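Cytosol aminopeptidase (Coxiella burnetii, PDB 3IJ3) probably acts as a manganese-dependent metalloaminopeptidase of the M17 family, removing amino-terminal residues from peptides, and assembles as a hexamer. Local coordinates at residues V303-G308 with D332-V337; C253-S256 with I261-P264; T179-M184 with G226-L231; F216-A221 with L339-A344. One frame throughout, in Å; residues are numbered along the deposited sequence.

Interaction 1 of 4, residues V303-G308 with D332-V337; sequences VENAIG and DAEGRV. With LI (lithium ion), chain C; SO4 (sulfate ion), chain D; SO4 (sulfate ion), chain F.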
loop_
_atom_site.group_PDB
_atom_site.type_symbol
_atom_site.label_atom_id
_atom_site.label_comp_id
_atom_site.label_asym_id
_atom_site.label_seq_id
_atom_site.Cartn_x
_atom_site.Cartn_y
_atom_site.Cartn_z
ATOM N N VAL A 303 29.466 -10.095 -1.104
ATOM C CA VAL A 303 28.378 -10.871 -1.678
ATOM C C VAL A 303 27.348 -9.996 -2.382
ATOM O O VAL A 303 27.401 -8.756 -2.297
ATOM C CB VAL A 303 27.576 -11.543 -0.519
ATOM C CG1 VAL A 303 28.462 -12.311 0.486
ATOM C CG2 VAL A 303 26.727 -10.503 0.276
ATOM N N GLU A 304 26.460 -10.635 -3.149
ATOM C CA GLU A 304 25.279 -9.956 -3.680
ATOM C C GLU A 304 24.109 -10.638 -2.988
ATOM O O GLU A 304 24.124 -11.862 -2.828
ATOM C CB GLU A 304 25.106 -10.078 -5.217
ATOM C CG GLU A 304 23.821 -9.313 -5.761
ATOM C CD GLU A 304 23.755 -9.153 -7.311
ATOM O OE1 GLU A 304 24.768 -9.477 -7.975
ATOM O OE2 GLU A 304 22.689 -8.698 -7.864
ATOM N N ASN A 305 23.121 -9.863 -2.541
ATOM C CA ASN A 305 21.906 -10.424 -1.948
ATOM C C ASN A 305 20.898 -10.434 -3.081
ATOM O O ASN A 305 20.215 -9.450 -3.323
ATOM C CB ASN A 305 21.425 -9.594 -0.756
ATOM C CG ASN A 305 20.308 -10.270 0.034
ATOM O OD1 ASN A 305 20.155 -11.507 -0.008
ATOM N ND2 ASN A 305 19.532 -9.462 0.780
ATOM N N ALA A 306 20.807 -11.562 -3.762
ATOM C CA ALA A 306 20.002 -11.667 -4.960
ATOM C C ALA A 306 18.730 -12.466 -4.824
ATOM O O ALA A 306 18.550 -13.219 -3.888
ATOM C CB ALA A 306 20.851 -12.328 -6.070
ATOM N N ILE A 307 17.881 -12.295 -5.833
ATOM C CA ILE A 307 16.634 -13.034 -5.957
ATOM C C ILE A 307 16.807 -13.996 -7.092
ATOM O O ILE A 307 17.180 -13.621 -8.216
ATOM C CB ILE A 307 15.441 -12.137 -6.241
ATOM C CG1 ILE A 307 15.144 -11.298 -5.010
ATOM C CG2 ILE A 307 14.214 -12.988 -6.596
ATOM C CD1 ILE A 307 14.111 -10.235 -5.233
ATOM N N GLY A 308 16.586 -15.269 -6.802
ATOM C CA GLY A 308 16.699 -16.264 -7.837
ATOM C C GLY A 308 16.411 -17.649 -7.278
ATOM O O GLY A 308 16.075 -17.779 -6.114
ATOM N N ASP A 332 16.263 -9.428 4.013
ATOM C CA ASP A 332 16.820 -8.100 3.741
ATOM C C ASP A 332 17.632 -7.582 4.968
ATOM O O ASP A 332 18.133 -6.471 4.937
ATOM C CB ASP A 332 15.700 -7.157 3.344
ATOM C CG ASP A 332 16.196 -5.811 2.787
ATOM O OD1 ASP A 332 17.332 -5.711 2.322
ATOM O OD2 ASP A 332 15.407 -4.854 2.802
ATOM N N ALA A 333 17.741 -8.366 6.042
ATOM C CA ALA A 333 18.637 -8.016 7.175
ATOM C C ALA A 333 19.844 -8.949 7.010
ATOM O O ALA A 333 20.248 -9.666 7.920
ATOM C CB ALA A 333 17.939 -8.219 8.553
ATOM N N GLU A 334 20.423 -8.936 5.816
ATOM C CA GLU A 334 21.521 -9.859 5.439
ATOM C C GLU A 334 22.909 -9.379 5.856
ATOM O O GLU A 334 23.845 -10.180 6.024
ATOM C CB GLU A 334 21.535 -10.067 3.900
ATOM C CG GLU A 334 22.259 -9.006 3.025
ATOM C CD GLU A 334 21.647 -7.622 3.077
ATOM O OE1 GLU A 334 20.449 -7.525 3.364
ATOM O OE2 GLU A 334 22.379 -6.624 2.841
ATOM N N GLY A 335 23.066 -8.068 5.973
ATOM C CA GLY A 335 24.382 -7.491 6.295
ATOM C C GLY A 335 24.920 -7.991 7.619
ATOM O O GLY A 335 26.090 -8.359 7.741
ATOM N N ARG A 336 24.069 -7.993 8.616
ATOM C CA ARG A 336 24.481 -8.463 9.952
ATOM C C ARG A 336 24.817 -9.950 9.934
ATOM O O ARG A 336 25.661 -10.407 10.709
ATOM C CB ARG A 336 23.390 -8.147 10.967
ATOM C CG ARG A 336 22.139 -8.979 10.840
ATOM C CD ARG A 336 20.907 -8.347 11.504
ATOM N NE ARG A 336 20.503 -7.108 10.859
ATOM C CZ ARG A 336 19.409 -6.413 11.200
ATOM N NH1 ARG A 336 18.608 -6.817 12.188
ATOM N NH2 ARG A 336 19.125 -5.290 10.575
ATOM N N VAL A 337 24.124 -10.710 9.064
ATOM C CA VAL A 337 24.368 -12.174 8.939
ATOM C C VAL A 337 25.787 -12.442 8.384
ATOM O O VAL A 337 26.540 -13.252 8.958
ATOM C CB VAL A 337 23.279 -12.867 8.104
ATOM C CG1 VAL A 337 23.593 -14.370 7.880
ATOM C CG2 VAL A 337 21.888 -12.693 8.763
HETATM LI LI LI C . 21.830 -4.770 2.854
HETATM S S SO4 D . 21.637 -5.245 7.612
HETATM O O1 SO4 D . 21.306 -5.711 6.271
HETATM O O2 SO4 D . 21.733 -6.449 8.450
HETATM O O3 SO4 D . 22.881 -4.506 7.501
HETATM O O4 SO4 D . 20.567 -4.371 8.135
HETATM S S SO4 F . 15.581 -4.806 12.410
HETATM O O1 SO4 F . 14.640 -4.480 11.338
HETATM O O2 SO4 F . 15.718 -6.252 12.561
HETATM O O3 SO4 F . 16.887 -4.211 12.213
HETATM O O4 SO4 F . 15.027 -4.250 13.650
HETATM O O HOH W 1 20.442 -4.448 4.137
#

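Interaction 2 of 4, residues C253-S256 with I261-P264; sequences CFDS and IKTP. With LI (lithium ion), chain C.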
loop_
_atom_site.group_PDB
_atom_site.type_symbol
_atom_site.label_atom_id
_atom_site.label_comp_id
_atom_site.label_asym_id
_atom_site.label_seq_id
_atom_site.Cartn_x
_atom_site.Cartn_y
_atom_site.Cartn_z
ATOM N N CYS A 253 27.528 -5.999 -2.374
ATOM C CA CYS A 253 27.710 -5.276 -3.642
ATOM C C CYS A 253 26.419 -4.789 -4.276
ATOM O O CYS A 253 26.398 -3.735 -4.940
ATOM C CB CYS A 253 28.575 -6.094 -4.583
ATOM S SG CYS A 253 30.287 -6.257 -3.890
ATOM N N PHE A 254 25.358 -5.561 -4.084
ATOM C CA PHE A 254 24.014 -5.136 -4.453
ATOM C C PHE A 254 23.041 -5.850 -3.534
ATOM O O PHE A 254 23.211 -7.031 -3.225
ATOM C CB PHE A 254 23.627 -5.382 -5.913
ATOM C CG PHE A 254 22.351 -4.714 -6.271
ATOM C CD1 PHE A 254 22.318 -3.329 -6.443
ATOM C CD2 PHE A 254 21.159 -5.429 -6.371
ATOM C CE1 PHE A 254 21.129 -2.669 -6.716
ATOM C CE2 PHE A 254 19.970 -4.766 -6.659
ATOM C CZ PHE A 254 19.949 -3.394 -6.811
ATOM N N ASP A 255 22.065 -5.096 -3.034
ATOM C CA ASP A 255 21.049 -5.656 -2.172
ATOM C C ASP A 255 19.646 -5.494 -2.780
ATOM O O ASP A 255 19.089 -4.400 -2.818
ATOM C CB ASP A 255 21.130 -5.009 -0.793
ATOM C CG ASP A 255 20.249 -5.699 0.250
ATOM O OD1 ASP A 255 19.671 -6.765 -0.044
ATOM O OD2 ASP A 255 20.155 -5.118 1.360
ATOM N N SER A 256 19.086 -6.587 -3.296
ATOM C CA SER A 256 17.731 -6.577 -3.808
ATOM C C SER A 256 16.731 -6.756 -2.675
ATOM O O SER A 256 15.522 -6.578 -2.868
ATOM C CB SER A 256 17.524 -7.742 -4.761
ATOM O OG SER A 256 17.649 -8.988 -4.054
ATOM N N ILE A 261 11.769 -8.861 -0.930
ATOM C CA ILE A 261 12.235 -7.884 -1.902
ATOM C C ILE A 261 11.945 -6.457 -1.523
ATOM O O ILE A 261 10.890 -6.146 -0.984
ATOM C CB ILE A 261 11.672 -8.224 -3.314
ATOM C CG1 ILE A 261 12.433 -7.490 -4.416
ATOM C CG2 ILE A 261 10.140 -7.972 -3.393
ATOM C CD1 ILE A 261 11.952 -7.914 -5.852
ATOM N N LYS A 262 12.915 -5.585 -1.792
ATOM C CA LYS A 262 12.745 -4.174 -1.529
ATOM C C LYS A 262 11.750 -3.519 -2.514
ATOM O O LYS A 262 11.464 -4.024 -3.609
ATOM C CB LYS A 262 14.108 -3.456 -1.682
ATOM C CG LYS A 262 15.153 -3.814 -0.659
ATOM C CD LYS A 262 16.488 -3.165 -0.974
ATOM C CE LYS A 262 17.560 -3.526 0.031
ATOM N NZ LYS A 262 17.275 -2.991 1.400
ATOM N N THR A 263 11.228 -2.370 -2.111
ATOM C CA THR A 263 10.431 -1.534 -3.002
ATOM C C THR A 263 11.410 -0.874 -4.008
ATOM O O THR A 263 12.608 -0.799 -3.742
ATOM C CB THR A 263 9.789 -0.425 -2.233
ATOM O OG1 THR A 263 10.826 0.403 -1.681
ATOM C CG2 THR A 263 8.881 -1.000 -1.109
ATOM N N PRO A 264 10.908 -0.375 -5.160
ATOM C CA PRO A 264 11.864 0.266 -6.111
ATOM C C PRO A 264 12.622 1.436 -5.503
ATOM O O PRO A 264 13.835 1.590 -5.732
ATOM C CB PRO A 264 10.979 0.706 -7.272
ATOM C CG PRO A 264 9.844 -0.293 -7.255
ATOM C CD PRO A 264 9.593 -0.612 -5.777
HETATM LI LI LI C . 21.830 -4.770 2.854
HETATM O O HOH W 1 20.442 -4.448 4.137
#

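Interaction 3 of 4, residues T179-M184 with G226-L231; sequences TPAEDM and GSRPPL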
loop_
_atom_site.group_PDB
_atom_site.type_symbol
_atom_site.label_atom_id
_atom_site.label_comp_id
_atom_site.label_asym_id
_atom_site.label_seq_id
_atom_site.Cartn_x
_atom_site.Cartn_y
_atom_site.Cartn_z
ATOM N N THR A 179 30.544 3.212 -8.221
ATOM C CA THR A 179 30.588 2.253 -9.340
ATOM C C THR A 179 29.339 1.391 -9.318
ATOM O O THR A 179 29.008 0.777 -8.306
ATOM C CB THR A 179 31.839 1.367 -9.272
ATOM O OG1 THR A 179 33.005 2.199 -9.276
ATOM C CG2 THR A 179 31.897 0.392 -10.500
ATOM N N PRO A 180 28.622 1.355 -10.428
ATOM C CA PRO A 180 27.444 0.490 -10.505
ATOM C C PRO A 180 27.752 -0.934 -10.077
ATOM O O PRO A 180 28.852 -1.460 -10.369
ATOM C CB PRO A 180 27.118 0.506 -11.995
ATOM C CG PRO A 180 27.580 1.792 -12.456
ATOM C CD PRO A 180 28.835 2.098 -11.677
ATOM N N ALA A 181 26.771 -1.612 -9.471
ATOM C CA ALA A 181 26.989 -2.971 -8.997
ATOM C C ALA A 181 27.477 -3.925 -10.071
ATOM O O ALA A 181 28.293 -4.801 -9.790
ATOM C CB ALA A 181 25.735 -3.526 -8.302
ATOM N N GLU A 182 26.987 -3.769 -11.311
ATOM C CA GLU A 182 27.416 -4.635 -12.397
ATOM C C GLU A 182 28.948 -4.653 -12.567
ATOM O O GLU A 182 29.521 -5.679 -12.952
ATOM C CB GLU A 182 26.783 -4.184 -13.715
ATOM C CG GLU A 182 27.255 -4.958 -14.959
ATOM C CD GLU A 182 26.887 -6.441 -14.973
ATOM O OE1 GLU A 182 26.063 -6.922 -14.158
ATOM O OE2 GLU A 182 27.422 -7.156 -15.859
ATOM N N ASP A 183 29.568 -3.526 -12.292
ATOM C CA ASP A 183 31.030 -3.362 -12.437
ATOM C C ASP A 183 31.764 -3.335 -11.087
ATOM O O ASP A 183 32.960 -3.023 -11.008
ATOM C CB ASP A 183 31.270 -2.076 -13.234
ATOM C CG ASP A 183 30.628 -2.113 -14.623
ATOM O OD1 ASP A 183 30.587 -3.185 -15.247
ATOM O OD2 ASP A 183 30.214 -1.044 -15.105
ATOM N N MET A 184 31.057 -3.696 -10.026
ATOM C CA MET A 184 31.606 -3.713 -8.678
ATOM C C MET A 184 30.935 -4.834 -7.886
ATOM O O MET A 184 30.211 -4.584 -6.899
ATOM C CB MET A 184 31.456 -2.359 -7.978
ATOM C CG MET A 184 32.116 -2.260 -6.611
ATOM S SD MET A 184 33.878 -2.719 -6.572
ATOM C CE MET A 184 34.579 -1.592 -7.813
ATOM N N GLY A 226 23.357 -15.187 -6.007
ATOM C CA GLY A 226 23.858 -14.262 -7.043
ATOM C C GLY A 226 24.622 -14.955 -8.166
ATOM O O GLY A 226 25.176 -16.040 -7.977
ATOM N N SER A 227 24.621 -14.355 -9.351
ATOM C CA SER A 227 25.357 -14.935 -10.472
ATOM C C SER A 227 26.857 -14.757 -10.239
ATOM O O SER A 227 27.670 -15.405 -10.916
ATOM C CB SER A 227 24.954 -14.306 -11.816
ATOM O OG SER A 227 25.126 -12.916 -11.771
ATOM N N ARG A 228 27.216 -13.863 -9.327
ATOM C CA ARG A 228 28.612 -13.620 -8.972
ATOM C C ARG A 228 28.792 -14.167 -7.562
ATOM O O ARG A 228 28.213 -13.635 -6.613
ATOM C CB ARG A 228 28.928 -12.147 -9.078
ATOM C CG ARG A 228 28.691 -11.698 -10.511
ATOM C CD ARG A 228 28.887 -10.268 -10.679
ATOM N NE ARG A 228 28.035 -9.488 -9.782
ATOM C CZ ARG A 228 28.064 -8.161 -9.732
ATOM N NH1 ARG A 228 28.885 -7.515 -10.523
ATOM N NH2 ARG A 228 27.291 -7.491 -8.883
ATOM N N PRO A 229 29.591 -15.222 -7.438
ATOM C CA PRO A 229 29.665 -15.917 -6.152
ATOM C C PRO A 229 30.262 -15.135 -4.994
ATOM O O PRO A 229 31.076 -14.229 -5.219
ATOM C CB PRO A 229 30.485 -17.173 -6.454
ATOM C CG PRO A 229 31.021 -17.040 -7.792
ATOM C CD PRO A 229 30.354 -15.908 -8.495
ATOM N N PRO A 230 29.873 -15.511 -3.767
ATOM C CA PRO A 230 30.347 -14.820 -2.574
ATOM C C PRO A 230 31.774 -15.180 -2.201
ATOM O O PRO A 230 32.274 -16.255 -2.561
ATOM C CB PRO A 230 29.379 -15.307 -1.506
ATOM C CG PRO A 230 29.055 -16.700 -1.913
ATOM C CD PRO A 230 28.955 -16.612 -3.424
ATOM N N LEU A 231 32.400 -14.293 -1.442
ATOM C CA LEU A 231 33.767 -14.521 -0.970
ATOM C C LEU A 231 34.055 -13.707 0.275
ATOM O O LEU A 231 33.261 -12.848 0.663
ATOM C CB LEU A 231 34.749 -14.231 -2.091
ATOM C CG LEU A 231 34.718 -12.861 -2.744
ATOM C CD1 LEU A 231 35.574 -11.937 -1.897
ATOM C CD2 LEU A 231 35.242 -12.822 -4.165
#

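Interaction 4 of 4, residues F216-A221 with L339-A344; sequences FPAIYA and LADALA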
loop_
_atom_site.group_PDB
_atom_site.type_symbol
_atom_site.label_atom_id
_atom_site.label_comp_id
_atom_site.label_asym_id
_atom_site.label_seq_id
_atom_site.Cartn_x
_atom_site.Cartn_y
_atom_site.Cartn_z
ATOM N N PHE A 216 32.717 -20.415 6.393
ATOM C CA PHE A 216 31.923 -19.191 6.599
ATOM C C PHE A 216 30.527 -19.410 6.022
ATOM O O PHE A 216 30.110 -18.707 5.094
ATOM C CB PHE A 216 32.635 -18.017 5.915
ATOM C CG PHE A 216 33.983 -17.743 6.494
ATOM C CD1 PHE A 216 34.132 -16.862 7.540
ATOM C CD2 PHE A 216 35.101 -18.425 6.032
ATOM C CE1 PHE A 216 35.383 -16.628 8.099
ATOM C CE2 PHE A 216 36.337 -18.225 6.613
ATOM C CZ PHE A 216 36.479 -17.334 7.637
ATOM N N PRO A 217 29.773 -20.365 6.593
ATOM C CA PRO A 217 28.461 -20.693 6.036
ATOM C C PRO A 217 27.440 -19.557 5.953
ATOM O O PRO A 217 26.578 -19.593 5.056
ATOM C CB PRO A 217 27.957 -21.825 6.955
ATOM C CG PRO A 217 28.673 -21.589 8.265
ATOM C CD PRO A 217 30.039 -21.111 7.834
ATOM N N ALA A 218 27.533 -18.568 6.832
ATOM C CA ALA A 218 26.565 -17.481 6.825
ATOM C C ALA A 218 26.829 -16.531 5.667
ATOM O O ALA A 218 25.888 -16.009 5.049
ATOM C CB ALA A 218 26.562 -16.750 8.217
ATOM N N ILE A 219 28.103 -16.314 5.338
ATOM C CA ILE A 219 28.447 -15.482 4.161
ATOM C C ILE A 219 27.936 -16.201 2.908
ATOM O O ILE A 219 27.298 -15.607 2.018
ATOM C CB ILE A 219 29.966 -15.237 4.050
ATOM C CG1 ILE A 219 30.505 -14.579 5.327
ATOM C CG2 ILE A 219 30.292 -14.360 2.817
ATOM C CD1 ILE A 219 32.053 -14.348 5.309
ATOM N N TYR A 220 28.167 -17.510 2.849
ATOM C CA TYR A 220 27.737 -18.296 1.717
ATOM C C TYR A 220 26.211 -18.300 1.543
ATOM O O TYR A 220 25.717 -18.116 0.433
ATOM C CB TYR A 220 28.252 -19.723 1.813
ATOM C CG TYR A 220 27.745 -20.580 0.697
ATOM C CD1 TYR A 220 28.294 -20.473 -0.564
ATOM C CD2 TYR A 220 26.688 -21.475 0.890
ATOM C CE1 TYR A 220 27.806 -21.246 -1.636
ATOM C CE2 TYR A 220 26.202 -22.240 -0.164
ATOM C CZ TYR A 220 26.772 -22.121 -1.414
ATOM O OH TYR A 220 26.280 -22.859 -2.462
ATOM N N ALA A 221 25.472 -18.501 2.625
ATOM C CA ALA A 221 23.994 -18.574 2.534
ATOM C C ALA A 221 23.399 -17.297 1.937
ATOM O O ALA A 221 22.539 -17.354 1.048
ATOM C CB ALA A 221 23.372 -18.884 3.922
ATOM N N LEU A 339 28.279 -10.255 8.356
ATOM C CA LEU A 339 29.224 -9.667 9.327
ATOM C C LEU A 339 29.480 -10.601 10.510
ATOM O O LEU A 339 30.577 -10.621 11.048
ATOM C CB LEU A 339 28.729 -8.313 9.834
ATOM C CG LEU A 339 28.849 -7.173 8.833
ATOM C CD1 LEU A 339 28.138 -5.918 9.369
ATOM C CD2 LEU A 339 30.315 -6.883 8.501
ATOM N N ALA A 340 28.463 -11.355 10.924
ATOM C CA ALA A 340 28.601 -12.297 12.053
ATOM C C ALA A 340 29.747 -13.280 11.851
ATOM O O ALA A 340 30.490 -13.577 12.793
ATOM C CB ALA A 340 27.278 -13.064 12.299
ATOM N N ASP A 341 29.891 -13.794 10.631
ATOM C CA ASP A 341 30.992 -14.698 10.328
ATOM C C ASP A 341 32.344 -13.994 10.326
ATOM O O ASP A 341 33.333 -14.557 10.789
ATOM C CB ASP A 341 30.781 -15.399 8.992
ATOM C CG ASP A 341 29.977 -16.685 9.119
ATOM O OD1 ASP A 341 29.584 -17.056 10.246
ATOM O OD2 ASP A 341 29.808 -17.360 8.077
ATOM N N ALA A 342 32.397 -12.775 9.795
ATOM C CA ALA A 342 33.658 -12.027 9.768
ATOM C C ALA A 342 34.059 -11.704 11.198
ATOM O O ALA A 342 35.225 -11.798 11.555
ATOM C CB ALA A 342 33.521 -10.731 8.918
ATOM N N LEU A 343 33.090 -11.301 12.019
ATOM C CA LEU A 343 33.367 -10.999 13.430
ATOM C C LEU A 343 33.830 -12.220 14.228
ATOM O O LEU A 343 34.759 -12.114 15.052
ATOM C CB LEU A 343 32.164 -10.314 14.118
ATOM C CG LEU A 343 31.822 -8.902 13.701
ATOM C CD1 LEU A 343 30.441 -8.511 14.270
ATOM C CD2 LEU A 343 32.903 -7.875 14.091
ATOM N N ALA A 344 33.199 -13.371 13.995
ATOM C CA ALA A 344 33.568 -14.624 14.648
ATOM C C ALA A 344 35.025 -14.951 14.320
ATOM O O ALA A 344 35.777 -15.454 15.172
ATOM C CB ALA A 344 32.628 -15.777 14.203
#

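Interaction 1 of 4, residues V303-G308 with D332-V337
N305 and E334 meet side chain to side chain. With its CG anti to the backbone N (chi1 -170°), N305 carries its amide into van der Waals packing against the aliphatic part of E334: CG of N305 is 3.8 Å from CG of E334, and ND2 of N305 is 3.6 Å from that same carbon. The amide and carboxylate planes are 27° apart. ND2 donates to D255 OD1 and T331 O. Metal coordination comes from E334 OE2, 1.9 Å from the lithium ion, which D255, D273 and a water also bind.

Residues 335 and 336, where helix 335-347 begins, bind anions within the NTDAEGRV signature of M17 peptidases. R336 N and R336 NE each donate to one sulfate oxygen, O2, at 2.8 Å, while G335 N reaches O1 at 3.0 Å. R336 NH1 and NH2 bond a second sulfate, NH2 also reaching O4 of the first, and A333 CB sits over one face of the guanidinium. The first sulfate probably occupies the bicarbonate site known in related leucine aminopeptidases. The contact joins the end of strand 295-305, beside strand 254-255, to the start of helix 335-347, with helix 217-223 packing against V303, E334 and V337.

Interaction 2 of 4, residues C253-S256 with I261-P264
D255, on strand 254-255, meets K262 of the loop that follows it beside the metal ion, part of the metal site of the M17 catalytic domain. D255 OD2 binds the lithium ion at 2.3 Å, and E334, D273 and a water complete the coordination. The K262 chain arrives at about a right angle to the aspartate, bringing its CE to 3.3 Å from D255 OD2. Its methylene groups run along the backbone of the preceding strand, with CD of K262 3.4 Å from the carbonyl O of D255. The lysine is extended until its last torsion, where a bend (chi4 -66°) turns NZ aside to a salt bridge with D332.

One backbone bond fixes the base of this lysine. K262 N donates to S256 O at 3.0 Å in an almost straight line, 177° at the hydrogen, and so closes the loop between the two segments just where the lysine begins.

A second shell holds the first in place. D255 OD1, the oxygen not bound to the metal, accepts from N305 ND2 and from G257 N, two bonds that hold the carboxylate's rotation, consistent with OD2 facing the ion. S256 is tied through OG to N305 O and G258 N. Farther out, T263 is the N-cap of helix 264-267, its OG1 accepting from G266 N. I261 packs against L259 of a neighbouring subunit, while its CG1 lies 3.6 Å from S256 O, the same oxygen that receives the K262 amide.

Interaction 3 of 4, residues T179-M184 with G226-L231
A181 O is gripped by three N-H groups. Two come from the end of R228, NH1 at 2.9 Å and NH2 at 3.0 Å from A181 O, and the third is the backbone amide of M184, 3.0 Å from the same oxygen. The guanidinium presents its NH1/NH2 end, and A181 O lies in its plane, so both nitrogens of the fork converge on one acceptor. They use it differently: NH1 stays only 23° from the carbonyl plane, whereas NH2 stands well above it, 61° out and away from a lone pair. The shared oxygen therefore bends both bonds.

The carbonyl belongs to a tight turn. Residues 181-182 form a short 3-10 segment, with D183 N bonded to P180 O. R228 reaches it through a long side chain bent at chi3 (-57°), and its NH2 also makes a long, weak ion pair with E304.

E182 turns its carboxylate to R313 and R224 of a neighbouring subunit, which places this contact at a subunit interface of the hexamer. Within the chain, R228 ties the turn between helix 157-178 and helix 186-200 to the loop that leads from helix 217-223 into strand 231-237, and the arginine also rests on P186 and E188 of helix 186-200.

Interaction 4 of 4, residues F216-A221 with L339-A344
D341 pushes its carboxylate against the first turn of helix 217-223, and the tight part of this contact gathers around OD2. A218 N donates to D341 OD2 at 2.9 Å, meeting it on the syn side but 35° out of the carboxylate plane, and I219 N adds a weak bond of 3.4 Å to the same oxygen. The methyl of A218 presses in as well, its CB 3.3 Å from D341 OD2. On the apolar flanks, I219 CG1 lies 3.8 Å from D341 CB, while the F216 ring, its CG beside the backbone N (chi1 -62°), brings its edge to that carbon, CD1 of F216 being 3.9 Å away. Ring and carboxylate are steeply inclined to one another.

D341 of helix 335-347 thus accepts N-H groups at the N-terminus of helix 217-223, where F216 holds the N-cap position. Its negative charge would probably be stabilised by the positive end of the helix dipole. The two short segments run nearly antiparallel, 158° between their directions, with axes 8.3 Å apart at closest approach. D341 OD1 accepts from R321 N, so both carboxylate oxygens are engaged and the group is fixed in rotation; R321 also makes a cation-pi contact with F216.

Away from this centre the packing thins. P217, partly exposed, has no hydrogen on its N to offer the carboxylate, and its ring CD lies 3.8 Å from D341 OD2. One residue beyond I219, the partly exposed Y220 carries its ring away from helix 335-347.

In the fold
All four contacts lie in the catalytic domain, but their chemistry follows their place. Interactions 1 and 4 are buried, interactions 2 and 3 partly so. Interactions 1 and 2 share the lithium ion and adjoining strands 295-305 and 254-255; both bind the metal, and interaction 1 also binds sulfate. Interaction 4 uses the same helix 335-347 as interaction 1, a few residues further on, where a carboxylate accepts amides at a helix N-terminus. Interaction 3 joins two loops through an arginine and a backbone carbonyl; it packs against interaction 2 where A181 meets C253 and F254. Interactions 1, 2 and 3 also touch a neighbouring subunit, whereas interaction 4 stays within its own chain.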